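Local structure of malic enzyme (Entamoeba histolytica, 3NV9) at residues M250-K254 and G255-N259; V308-A311 and E312-K315; N328-P331 and E332-Y336; R376-T379 and D380-I384. The protein probably catalyses the oxidative decarboxylation of malate to pyruvate, with NAD or NADP as hydride acceptor. All blocks are in the same frame, centred on the assembly; numbering follows the deposited sequence.

Interaction 1 of 4, residues M250-K254 and G255-N259; sequences MFDSK and GSLHN. With SO4 (sulfate ion), chain G.
Phe251 and Ser256 form an antiparallel non-hydrogen-bonded pair, Asp252 and Gly255 the hydrogen-bonded pair beside it, and a type I turn through Ser253 and Lys254 closes the hairpin. Both bonds of the latter pair are weak; the firmer link lies further back, where Leu257 N reaches Met250 O at 2.8 Å. Gly255 leaves the turn with a positive phi of 111°, a conformation glycine readily adopts. On one face of the hairpin Ser256 CB sits over the Phe251 ring in a CH-pi contact, 3.8 Å from the centroid and offset toward the rim. Next along, Leu257 points one methyl, CD2, at Met250 CE (3.4 Å, a tight fit); the other, CD1, lies over the backbone, 3.6 Å from Asp252 N, and just reaches the Asp252 carboxylate. Asp252 OD1 takes Lys254 N from above the carboxylate plane (3.0 Å), making an Asx turn; OD2 is salt-bridged to Arg261 and Lys273. A sulfate, probably from the crystallisation liquor, takes a weak bond from Ser253 N; Rossmann folds commonly bind the adenosine ribose at the end of this second strand, so it may mark that region. Strand 255-256 forms the sheet margin, with helix 271-279 packed on Met250 and Leu257 and helix 288-292 on Phe251.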
loop_
_atom_site.group_PDB
_atom_site.type_symbol
_atom_site.label_atom_id
_atom_site.label_comp_id
_atom_site.label_asym_id
_atom_site.label_seq_id
_atom_site.Cartn_x
_atom_site.Cartn_y
_atom_site.Cartn_z
ATOM N N MET A 250 -21.319 18.221 -27.855
ATOM C CA MET A 250 -20.918 16.846 -27.497
ATOM C C MET A 250 -21.747 15.688 -28.177
ATOM O O MET A 250 -22.967 15.786 -28.300
ATOM C CB MET A 250 -20.905 16.707 -25.981
ATOM C CG MET A 250 -20.664 15.330 -25.483
ATOM S SD MET A 250 -19.896 15.438 -23.867
ATOM C CE MET A 250 -21.209 15.469 -22.706
ATOM N N PHE A 251 -21.098 14.599 -28.600
ATOM C CA PHE A 251 -21.840 13.413 -29.096
ATOM C C PHE A 251 -21.683 12.180 -28.194
ATOM O O PHE A 251 -20.578 11.878 -27.718
ATOM C CB PHE A 251 -21.452 13.033 -30.521
ATOM C CG PHE A 251 -21.773 14.077 -31.552
ATOM C CD1 PHE A 251 -21.026 15.274 -31.627
ATOM C CD2 PHE A 251 -22.811 13.869 -32.493
ATOM C CE1 PHE A 251 -21.331 16.258 -32.608
ATOM C CE2 PHE A 251 -23.107 14.849 -33.508
ATOM C CZ PHE A 251 -22.382 16.031 -33.557
ATOM N N ASP A 252 -22.789 11.471 -27.941
ATOM C CA ASP A 252 -22.701 10.137 -27.360
ATOM C C ASP A 252 -22.951 9.071 -28.457
ATOM O O ASP A 252 -22.903 9.404 -29.655
ATOM C CB ASP A 252 -23.628 10.017 -26.157
ATOM C CG ASP A 252 -25.066 10.039 -26.542
ATOM O OD1 ASP A 252 -25.328 10.063 -27.757
ATOM O OD2 ASP A 252 -25.916 10.041 -25.631
ATOM N N SER A 253 -23.178 7.809 -28.074
ATOM C CA SER A 253 -23.406 6.725 -29.072
ATOM C C SER A 253 -24.618 6.967 -30.001
ATOM O O SER A 253 -24.587 6.614 -31.192
ATOM C CB SER A 253 -23.528 5.345 -28.406
ATOM O OG SER A 253 -24.406 5.347 -27.273
ATOM N N LYS A 254 -25.643 7.610 -29.439
ATOM C CA LYS A 254 -26.936 7.818 -30.066
ATOM C C LYS A 254 -27.099 9.163 -30.790
ATOM O O LYS A 254 -28.213 9.488 -31.186
ATOM C CB LYS A 254 -28.025 7.741 -29.002
ATOM C CG LYS A 254 -27.824 6.662 -27.942
ATOM C CD LYS A 254 -29.153 6.001 -27.561
ATOM C CE LYS A 254 -28.973 4.513 -27.247
ATOM N NZ LYS A 254 -28.119 3.823 -28.278
ATOM N N GLY A 255 -26.028 9.951 -30.938
ATOM C CA GLY A 255 -26.121 11.307 -31.537
ATOM C C GLY A 255 -25.894 12.503 -30.593
ATOM O O GLY A 255 -25.677 12.324 -29.374
ATOM N N SER A 256 -25.956 13.724 -31.139
ATOM C CA SER A 256 -25.561 14.916 -30.379
ATOM C C SER A 256 -26.376 15.129 -29.131
ATOM O O SER A 256 -27.472 14.598 -29.002
ATOM C CB SER A 256 -25.494 16.187 -31.228
ATOM O OG SER A 256 -26.756 16.783 -31.464
ATOM N N LEU A 257 -25.778 15.838 -28.187
ATOM C CA LEU A 257 -26.439 16.204 -26.970
ATOM C C LEU A 257 -27.039 17.602 -27.201
ATOM O O LEU A 257 -26.432 18.488 -27.848
ATOM C CB LEU A 257 -25.472 16.188 -25.789
ATOM C CG LEU A 257 -25.245 14.861 -25.045
ATOM C CD1 LEU A 257 -24.611 13.826 -25.967
ATOM C CD2 LEU A 257 -24.415 15.033 -23.756
ATOM N N HIS A 258 -28.268 17.750 -26.702
ATOM C CA HIS A 258 -29.125 18.930 -26.936
ATOM C C HIS A 258 -30.323 18.780 -26.007
ATOM O O HIS A 258 -30.488 17.730 -25.381
ATOM C CB HIS A 258 -29.533 19.057 -28.416
ATOM C CG HIS A 258 -30.272 17.869 -28.974
ATOM N ND1 HIS A 258 -31.469 17.412 -28.457
ATOM C CD2 HIS A 258 -29.994 17.063 -30.031
ATOM C CE1 HIS A 258 -31.884 16.368 -29.159
ATOM N NE2 HIS A 258 -31.010 16.136 -30.122
ATOM N N ASN A 259 -31.145 19.826 -25.893
ATOM C CA ASN A 259 -32.259 19.820 -24.917
ATOM C C ASN A 259 -33.446 18.914 -25.272
ATOM O O ASN A 259 -34.358 18.796 -24.471
ATOM C CB ASN A 259 -32.729 21.247 -24.533
ATOM C CG ASN A 259 -33.345 22.014 -25.699
ATOM O OD1 ASN A 259 -33.841 21.435 -26.668
ATOM N ND2 ASN A 259 -33.315 23.344 -25.600
HETATM S S SO4 G . -20.754 7.665 -24.968
HETATM O O1 SO4 G . -20.264 8.227 -26.244
HETATM O O2 SO4 G . -21.419 8.630 -24.089
HETATM O O3 SO4 G . -21.730 6.564 -25.186
HETATM O O4 SO4 G . -19.559 7.262 -24.242
#

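Interaction 2 of 4, residues V308-A311 and E312-K315; sequences VVKA and EWIK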
loop_
_atom_site.group_PDB
_atom_site.type_symbol
_atom_site.label_atom_id
_atom_site.label_comp_id
_atom_site.label_asym_id
_atom_site.label_seq_id
_atom_site.Cartn_x
_atom_site.Cartn_y
_atom_site.Cartn_z
ATOM N N VAL A 308 -13.767 6.287 -32.931
ATOM C CA VAL A 308 -13.674 6.696 -34.322
ATOM C C VAL A 308 -13.468 8.199 -34.430
ATOM O O VAL A 308 -14.273 8.978 -33.941
ATOM C CB VAL A 308 -14.962 6.409 -35.117
ATOM C CG1 VAL A 308 -14.757 6.848 -36.595
ATOM C CG2 VAL A 308 -15.383 4.955 -35.026
ATOM N N VAL A 309 -12.404 8.591 -35.113
ATOM C CA VAL A 309 -12.282 9.929 -35.642
ATOM C C VAL A 309 -11.950 9.793 -37.118
ATOM O O VAL A 309 -11.018 9.093 -37.470
ATOM C CB VAL A 309 -11.213 10.732 -34.862
ATOM C CG1 VAL A 309 -10.756 11.988 -35.644
ATOM C CG2 VAL A 309 -11.746 11.061 -33.492
ATOM N N LYS A 310 -12.707 10.458 -37.992
ATOM C CA LYS A 310 -12.566 10.261 -39.450
ATOM C C LYS A 310 -11.691 11.320 -40.071
ATOM O O LYS A 310 -11.685 12.464 -39.588
ATOM C CB LYS A 310 -13.945 10.271 -40.106
ATOM C CG LYS A 310 -14.837 9.103 -39.686
ATOM C CD LYS A 310 -16.229 9.092 -40.400
ATOM C CE LYS A 310 -17.036 7.841 -39.994
ATOM N NZ LYS A 310 -18.510 7.924 -40.124
ATOM N N ALA A 311 -10.921 10.934 -41.098
ATOM C CA ALA A 311 -10.092 11.847 -41.885
ATOM C C ALA A 311 -10.919 12.965 -42.467
ATOM O O ALA A 311 -10.459 14.124 -42.576
ATOM C CB ALA A 311 -9.424 11.112 -43.050
ATOM N N GLU A 312 -12.118 12.584 -42.909
ATOM C CA GLU A 312 -13.035 13.494 -43.584
ATOM C C GLU A 312 -13.604 14.541 -42.605
ATOM O O GLU A 312 -13.808 15.679 -42.988
ATOM C CB GLU A 312 -14.158 12.735 -44.306
ATOM C CG GLU A 312 -15.276 12.287 -43.388
ATOM C CD GLU A 312 -16.588 11.978 -44.118
ATOM O OE1 GLU A 312 -16.766 12.523 -45.239
ATOM O OE2 GLU A 312 -17.440 11.211 -43.560
ATOM N N TRP A 313 -13.883 14.164 -41.370
ATOM C CA TRP A 313 -14.297 15.167 -40.365
ATOM C C TRP A 313 -13.238 16.269 -40.239
ATOM O O TRP A 313 -13.566 17.454 -40.228
ATOM C CB TRP A 313 -14.492 14.529 -39.004
ATOM C CG TRP A 313 -15.561 13.518 -38.947
ATOM C CD1 TRP A 313 -16.548 13.281 -39.891
ATOM C CD2 TRP A 313 -15.818 12.626 -37.871
ATOM N NE1 TRP A 313 -17.372 12.269 -39.463
ATOM C CE2 TRP A 313 -16.970 11.867 -38.218
ATOM C CE3 TRP A 313 -15.186 12.377 -36.643
ATOM C CZ2 TRP A 313 -17.488 10.860 -37.379
ATOM C CZ3 TRP A 313 -15.712 11.387 -35.799
ATOM C CH2 TRP A 313 -16.842 10.634 -36.180
ATOM N N ILE A 314 -11.970 15.848 -40.185
ATOM C CA ILE A 314 -10.811 16.714 -39.929
ATOM C C ILE A 314 -10.632 17.686 -41.090
ATOM O O ILE A 314 -10.520 18.899 -40.878
ATOM C CB ILE A 314 -9.528 15.846 -39.632
ATOM C CG1 ILE A 314 -9.636 15.202 -38.234
ATOM C CG2 ILE A 314 -8.271 16.651 -39.701
ATOM C CD1 ILE A 314 -8.494 14.225 -37.868
ATOM N N LYS A 315 -10.612 17.127 -42.305
ATOM C CA LYS A 315 -10.508 17.831 -43.562
ATOM C C LYS A 315 -11.556 18.945 -43.666
ATOM O O LYS A 315 -11.308 19.952 -44.271
ATOM C CB LYS A 315 -10.691 16.789 -44.680
ATOM C CG LYS A 315 -10.385 17.247 -46.074
ATOM C CD LYS A 315 -10.261 16.038 -47.031
ATOM C CE LYS A 315 -11.581 15.714 -47.803
ATOM N NZ LYS A 315 -11.768 16.628 -49.005
#
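Two backbone hydrogen bonds start the helix here: Lys315 N donates to Ala311 O at 3.0 Å, and Ile314 N makes a weaker one to Lys310 O. The main side-chain interaction is a CH-pi contact. Lys310 CB stands 3.7 Å from the centroid of the five-membered ring of Trp313, almost straight above it, and the extended aliphatic chain continues over the same indole, CD coming within 3.5 Å of Trp313 NE1. With CG anti to its own carbonyl carbon, Lys310 has a chi1 of -65° that carries the chain obliquely over the ring system. At the CE3-CZ3 side of the indole the backbone comes close, Val308 O lying 3.4 Å from Trp313 CZ3. Apolar contact is lighter: Val309 CG1 touches Ile314 CD1 at 3.9 Å, the two chains crossing at about a right angle. As for charge, Lys310 NZ stays 4.9 Å from Glu312 OE2, near but not in contact. Trp313 also packs on helix 288-292, and Val309 and Ile314 on strand 322-325. Lys310 holds the N-cap position of helix 311-315, which links the neighbouring parallel strands 297-300 and 322-325: a beta-alpha-beta crossover of the Rossmann fold.

Interaction 3 of 4, residues N328-P331 and E332-Y336; sequences NPVP and EIYPY
Pro331 takes the largest share of the contact, its ring wedged where the chain bends round toward the start of helix 335-340. Pro331 CG touches Tyr334 CD2 and Pro331 CD touches Tyr334 CE2, each at 4.0 Å, the proline crossing the tyrosine at about a right angle. Pro331 CG also lies 3.4 Å from Ile333 O. Tyr334 has its CG anti to its carbonyl carbon (chi1 -76°), which sends the ring back along the incoming chain; its far end meets Val330 CG1, 3.6 Å from Tyr334 OH. That hydroxyl has a weak bond to Thr29 OG1, and the ring packs against Ala25 of helix 21-43. Glu332 goes the other way. Bent at chi2 (90°), it brings OE1 back to 3.6 Å from Pro331 C, and its buried carboxylate is taken up outside the contact: OE1 by Ala327 N, OE2 by Ser300 OG and Ser302 N. The sodium ion, held by Thr348, Arg350 and Pro354, is about 8 Å from the Pro331 side chain. Val330 and Pro331 meet the tyrosine by van der Waals fit, without directed bonds, while the glutamate, gripped by three donors, ties this bend to the last residue of strand 297-300 and the loops just beyond it and strand 322-325.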
loop_
_atom_site.group_PDB
_atom_site.type_symbol
_atom_site.label_atom_id
_atom_site.label_comp_id
_atom_site.label_asym_id
_atom_site.label_seq_id
_atom_site.Cartn_x
_atom_site.Cartn_y
_atom_site.Cartn_z
ATOM N N ASN A 328 -6.533 5.199 -25.431
ATOM C CA ASN A 328 -5.384 4.352 -25.211
ATOM C C ASN A 328 -5.836 2.905 -25.277
ATOM O O ASN A 328 -6.959 2.613 -24.853
ATOM C CB ASN A 328 -4.850 4.675 -23.824
ATOM C CG ASN A 328 -4.164 6.085 -23.762
ATOM O OD1 ASN A 328 -4.503 6.911 -22.935
ATOM N ND2 ASN A 328 -3.198 6.316 -24.626
ATOM N N PRO A 329 -4.965 1.974 -25.755
ATOM C CA PRO A 329 -3.537 2.195 -26.141
ATOM C C PRO A 329 -3.386 2.698 -27.572
ATOM O O PRO A 329 -2.325 3.190 -27.940
ATOM C CB PRO A 329 -2.895 0.814 -25.944
ATOM C CG PRO A 329 -3.993 -0.165 -26.253
ATOM C CD PRO A 329 -5.324 0.544 -25.813
ATOM N N VAL A 330 -4.451 2.583 -28.376
ATOM C CA VAL A 330 -4.444 3.116 -29.745
ATOM C C VAL A 330 -5.374 4.330 -29.830
ATOM O O VAL A 330 -6.543 4.210 -29.517
ATOM C CB VAL A 330 -4.898 2.036 -30.750
ATOM C CG1 VAL A 330 -4.798 2.567 -32.177
ATOM C CG2 VAL A 330 -4.079 0.793 -30.584
ATOM N N PRO A 331 -4.867 5.511 -30.229
ATOM C CA PRO A 331 -5.826 6.621 -30.400
ATOM C C PRO A 331 -6.841 6.442 -31.546
ATOM O O PRO A 331 -6.651 5.641 -32.464
ATOM C CB PRO A 331 -4.941 7.786 -30.770
ATOM C CG PRO A 331 -3.826 7.122 -31.524
ATOM C CD PRO A 331 -3.537 5.888 -30.701
ATOM N N GLU A 332 -7.893 7.229 -31.496
ATOM C CA GLU A 332 -8.977 7.122 -32.456
ATOM C C GLU A 332 -8.492 7.212 -33.907
ATOM O O GLU A 332 -9.099 6.637 -34.798
ATOM C CB GLU A 332 -10.005 8.205 -32.142
ATOM C CG GLU A 332 -10.715 7.960 -30.830
ATOM C CD GLU A 332 -10.019 8.597 -29.613
ATOM O OE1 GLU A 332 -8.756 8.752 -29.580
ATOM O OE2 GLU A 332 -10.767 8.896 -28.650
ATOM N N ILE A 333 -7.426 7.958 -34.128
ATOM C CA ILE A 333 -6.810 8.066 -35.411
ATOM C C ILE A 333 -5.349 8.366 -35.102
ATOM O O ILE A 333 -5.061 9.017 -34.112
ATOM C CB ILE A 333 -7.462 9.181 -36.328
ATOM C CG1 ILE A 333 -7.272 8.824 -37.797
ATOM C CG2 ILE A 333 -6.827 10.568 -36.077
ATOM C CD1 ILE A 333 -7.695 9.933 -38.804
ATOM N N TYR A 334 -4.411 7.882 -35.909
ATOM C CA TYR A 334 -3.008 8.161 -35.601
ATOM C C TYR A 334 -2.629 9.567 -36.077
ATOM O O TYR A 334 -3.207 10.075 -37.029
ATOM C CB TYR A 334 -2.043 7.126 -36.224
ATOM C CG TYR A 334 -1.970 5.768 -35.533
ATOM C CD1 TYR A 334 -2.490 4.617 -36.161
ATOM C CD2 TYR A 334 -1.335 5.618 -34.271
ATOM C CE1 TYR A 334 -2.401 3.364 -35.578
ATOM C CE2 TYR A 334 -1.228 4.352 -33.646
ATOM C CZ TYR A 334 -1.767 3.235 -34.323
ATOM O OH TYR A 334 -1.659 1.996 -33.780
ATOM N N PRO A 335 -1.658 10.195 -35.404
ATOM C CA PRO A 335 -1.194 11.547 -35.764
ATOM C C PRO A 335 -0.910 11.737 -37.259
ATOM O O PRO A 335 -1.358 12.736 -37.823
ATOM C CB PRO A 335 0.108 11.706 -34.939
ATOM C CG PRO A 335 -0.154 10.853 -33.680
ATOM C CD PRO A 335 -1.143 9.746 -34.089
ATOM N N TYR A 336 -0.170 10.834 -37.911
ATOM C CA TYR A 336 0.174 11.049 -39.339
ATOM C C TYR A 336 -1.094 11.038 -40.220
ATOM O O TYR A 336 -1.125 11.693 -41.286
ATOM C CB TYR A 336 1.145 9.974 -39.878
ATOM C CG TYR A 336 0.459 8.675 -40.295
ATOM C CD1 TYR A 336 0.018 8.469 -41.612
ATOM C CD2 TYR A 336 0.236 7.675 -39.366
ATOM C CE1 TYR A 336 -0.635 7.263 -42.005
ATOM C CE2 TYR A 336 -0.403 6.477 -39.722
ATOM C CZ TYR A 336 -0.832 6.265 -41.037
ATOM O OH TYR A 336 -1.473 5.087 -41.319
#

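Interaction 4 of 4, residues R376-T379 and D380-I384; sequences RKIT and DNMAI. With SO4 (sulfate ion), chain C; SO4 (sulfate ion), chain I.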
loop_
_atom_site.group_PDB
_atom_site.type_symbol
_atom_site.label_atom_id
_atom_site.label_comp_id
_atom_site.label_asym_id
_atom_site.label_seq_id
_atom_site.Cartn_x
_atom_site.Cartn_y
_atom_site.Cartn_z
ATOM N N ARG A 376 -9.716 19.579 1.447
ATOM C CA ARG A 376 -10.836 18.688 1.751
ATOM C C ARG A 376 -11.350 18.037 0.491
ATOM O O ARG A 376 -11.757 16.885 0.527
ATOM C CB ARG A 376 -11.977 19.478 2.418
ATOM C CG ARG A 376 -11.653 20.007 3.828
ATOM C CD ARG A 376 -12.878 20.856 4.277
ATOM N NE ARG A 376 -12.579 21.793 5.338
ATOM C CZ ARG A 376 -12.598 21.482 6.636
ATOM N NH1 ARG A 376 -12.884 20.236 7.031
ATOM N NH2 ARG A 376 -12.326 22.425 7.551
ATOM N N LYS A 377 -11.303 18.750 -0.620
ATOM C CA LYS A 377 -11.883 18.297 -1.892
ATOM C C LYS A 377 -10.938 18.757 -2.991
ATOM O O LYS A 377 -10.238 19.746 -2.771
ATOM C CB LYS A 377 -13.219 19.018 -2.137
ATOM C CG LYS A 377 -14.392 18.517 -1.290
ATOM C CD LYS A 377 -15.534 19.603 -1.040
ATOM C CE LYS A 377 -15.668 20.599 -2.204
ATOM N NZ LYS A 377 -16.731 21.604 -1.894
ATOM N N ILE A 378 -10.943 18.102 -4.167
ATOM C CA ILE A 378 -10.275 18.675 -5.319
ATOM C C ILE A 378 -11.330 19.439 -6.045
ATOM O O ILE A 378 -12.241 18.841 -6.623
ATOM C CB ILE A 378 -9.573 17.660 -6.325
ATOM C CG1 ILE A 378 -8.525 16.712 -5.684
ATOM C CG2 ILE A 378 -8.869 18.407 -7.398
ATOM C CD1 ILE A 378 -7.688 17.236 -4.544
ATOM N N THR A 379 -11.217 20.776 -6.062
ATOM C CA THR A 379 -12.271 21.582 -6.727
ATOM C C THR A 379 -11.917 21.715 -8.178
ATOM O O THR A 379 -10.780 21.446 -8.545
ATOM C CB THR A 379 -12.391 22.989 -6.135
ATOM O OG1 THR A 379 -11.151 23.653 -6.358
ATOM C CG2 THR A 379 -12.679 22.897 -4.640
ATOM N N ASP A 380 -12.879 22.149 -8.991
ATOM C CA ASP A 380 -12.648 22.424 -10.404
ATOM C C ASP A 380 -11.629 23.578 -10.539
ATOM O O ASP A 380 -10.769 23.562 -11.396
ATOM C CB ASP A 380 -13.944 22.771 -11.144
ATOM C CG ASP A 380 -14.847 21.555 -11.399
ATOM O OD1 ASP A 380 -14.462 20.408 -11.035
ATOM O OD2 ASP A 380 -15.970 21.748 -11.988
ATOM N N ASN A 381 -11.714 24.558 -9.668
ATOM C CA ASN A 381 -10.761 25.657 -9.705
ATOM C C ASN A 381 -9.317 25.169 -9.558
ATOM O O ASN A 381 -8.423 25.614 -10.267
ATOM C CB ASN A 381 -11.126 26.683 -8.653
ATOM C CG ASN A 381 -12.393 27.455 -9.024
ATOM O OD1 ASN A 381 -12.871 27.372 -10.153
ATOM N ND2 ASN A 381 -12.933 28.222 -8.073
ATOM N N MET A 382 -9.136 24.228 -8.641
ATOM C CA MET A 382 -7.840 23.680 -8.343
ATOM C C MET A 382 -7.327 22.943 -9.577
ATOM O O MET A 382 -6.176 23.146 -9.976
ATOM C CB MET A 382 -7.949 22.740 -7.160
ATOM C CG MET A 382 -7.953 23.468 -5.842
ATOM S SD MET A 382 -8.532 22.349 -4.559
ATOM C CE MET A 382 -7.073 21.258 -4.358
ATOM N N ALA A 383 -8.195 22.125 -10.201
ATOM C CA ALA A 383 -7.843 21.471 -11.461
ATOM C C ALA A 383 -7.404 22.458 -12.517
ATOM O O ALA A 383 -6.506 22.170 -13.290
ATOM C CB ALA A 383 -8.987 20.658 -11.995
ATOM N N ILE A 384 -8.084 23.599 -12.569
ATOM C CA ILE A 384 -7.803 24.629 -13.595
ATOM C C ILE A 384 -6.474 25.349 -13.287
ATOM O O ILE A 384 -5.703 25.642 -14.160
ATOM C CB ILE A 384 -8.987 25.614 -13.751
ATOM C CG1 ILE A 384 -10.162 24.920 -14.496
ATOM C CG2 ILE A 384 -8.542 26.902 -14.478
ATOM C CD1 ILE A 384 -11.523 25.631 -14.427
HETATM S S SO4 C . -16.541 22.122 -6.712
HETATM O O1 SO4 C . -17.338 23.323 -6.637
HETATM O O2 SO4 C . -15.875 21.937 -5.425
HETATM O O3 SO4 C . -17.410 20.983 -6.981
HETATM O O4 SO4 C . -15.666 22.213 -7.855
HETATM S S SO4 I . -11.449 19.539 9.812
HETATM O O1 SO4 I . -11.027 20.821 9.240
HETATM O O2 SO4 I . -10.902 19.468 11.167
HETATM O O3 SO4 I . -12.909 19.459 9.842
HETATM O O4 SO4 I . -10.959 18.409 9.028
#
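Asp380 follows Thr379 with its carboxylate beside a sulfate, Asp380 CG lying 3.7 Å from O4 of that ion, and both oxygens of this flat group are held by other residues: OD1 by Gln196 NE2, OD2 in a salt bridge with Arg236 NE. The Asn381 amide likewise turns outward, its ND2 bonding Asp428 OD1. Further back in the loop, the Arg376 guanidinium meets a different sulfate, one oxygen, O3, lying in plane at its edge and taking a nearly straight bond from NH1 (2.9 Å, N-H...O 176°); the bond from NH2 to O1 of the same ion is weak. Both ions are probably from the crystallisation liquor. Beyond the flat groups, the first helical turn is closed by a capping box. Thr379 is the N-cap, and with OG1 lying between its backbone N and carbonyl carbon (chi1 62°), the hydroxyl faces the helix end and accepts Met382 N at 3.1 Å. Going back, Thr379 N points straight at Met382 SD, a weak bond at 3.5 Å. Ala383 N donates to Thr379 O (3.1 Å), starting the regular helical pattern, and Asp428 OD2 is a second partner for the threonine hydroxyl. Bent at chi3 (74°), Met382 brings CE to 4.1 Å from Ile378 CD1 on the buried side, where helices 363-372 and 413-428 pack. The sulfate beside Asp380 sits at the N-terminal end of helix 380-396: Asp380 N donates to its O4 at 3.0 Å, while Lys377 CE and Thr379 CG2 both come close to O2, a setting in which the helix end would favour an anion.

All four lie in the NAD-binding domain, the first three on the Rossmann core and interaction 4 on the far side of the chain's centre from interaction 3. Interactions 2 and 3 touch, Val309 CG2 lying 3.6 Å from Glu332 CB, and both lead into helices packed on the same sheet. Interaction 1 lies at the sheet's margin; helix 288-292 packs against both it and interaction 2. Interaction 3 is buried and also reaches the second subunit; the others are partly buried, interaction 2 having the most exposed residues. Chemistry follows place: protein donors meet the buried carboxylate at interaction 3, a lysine chain covers an indole at interaction 2, and sulfates bind at the more open interactions 1 and 4.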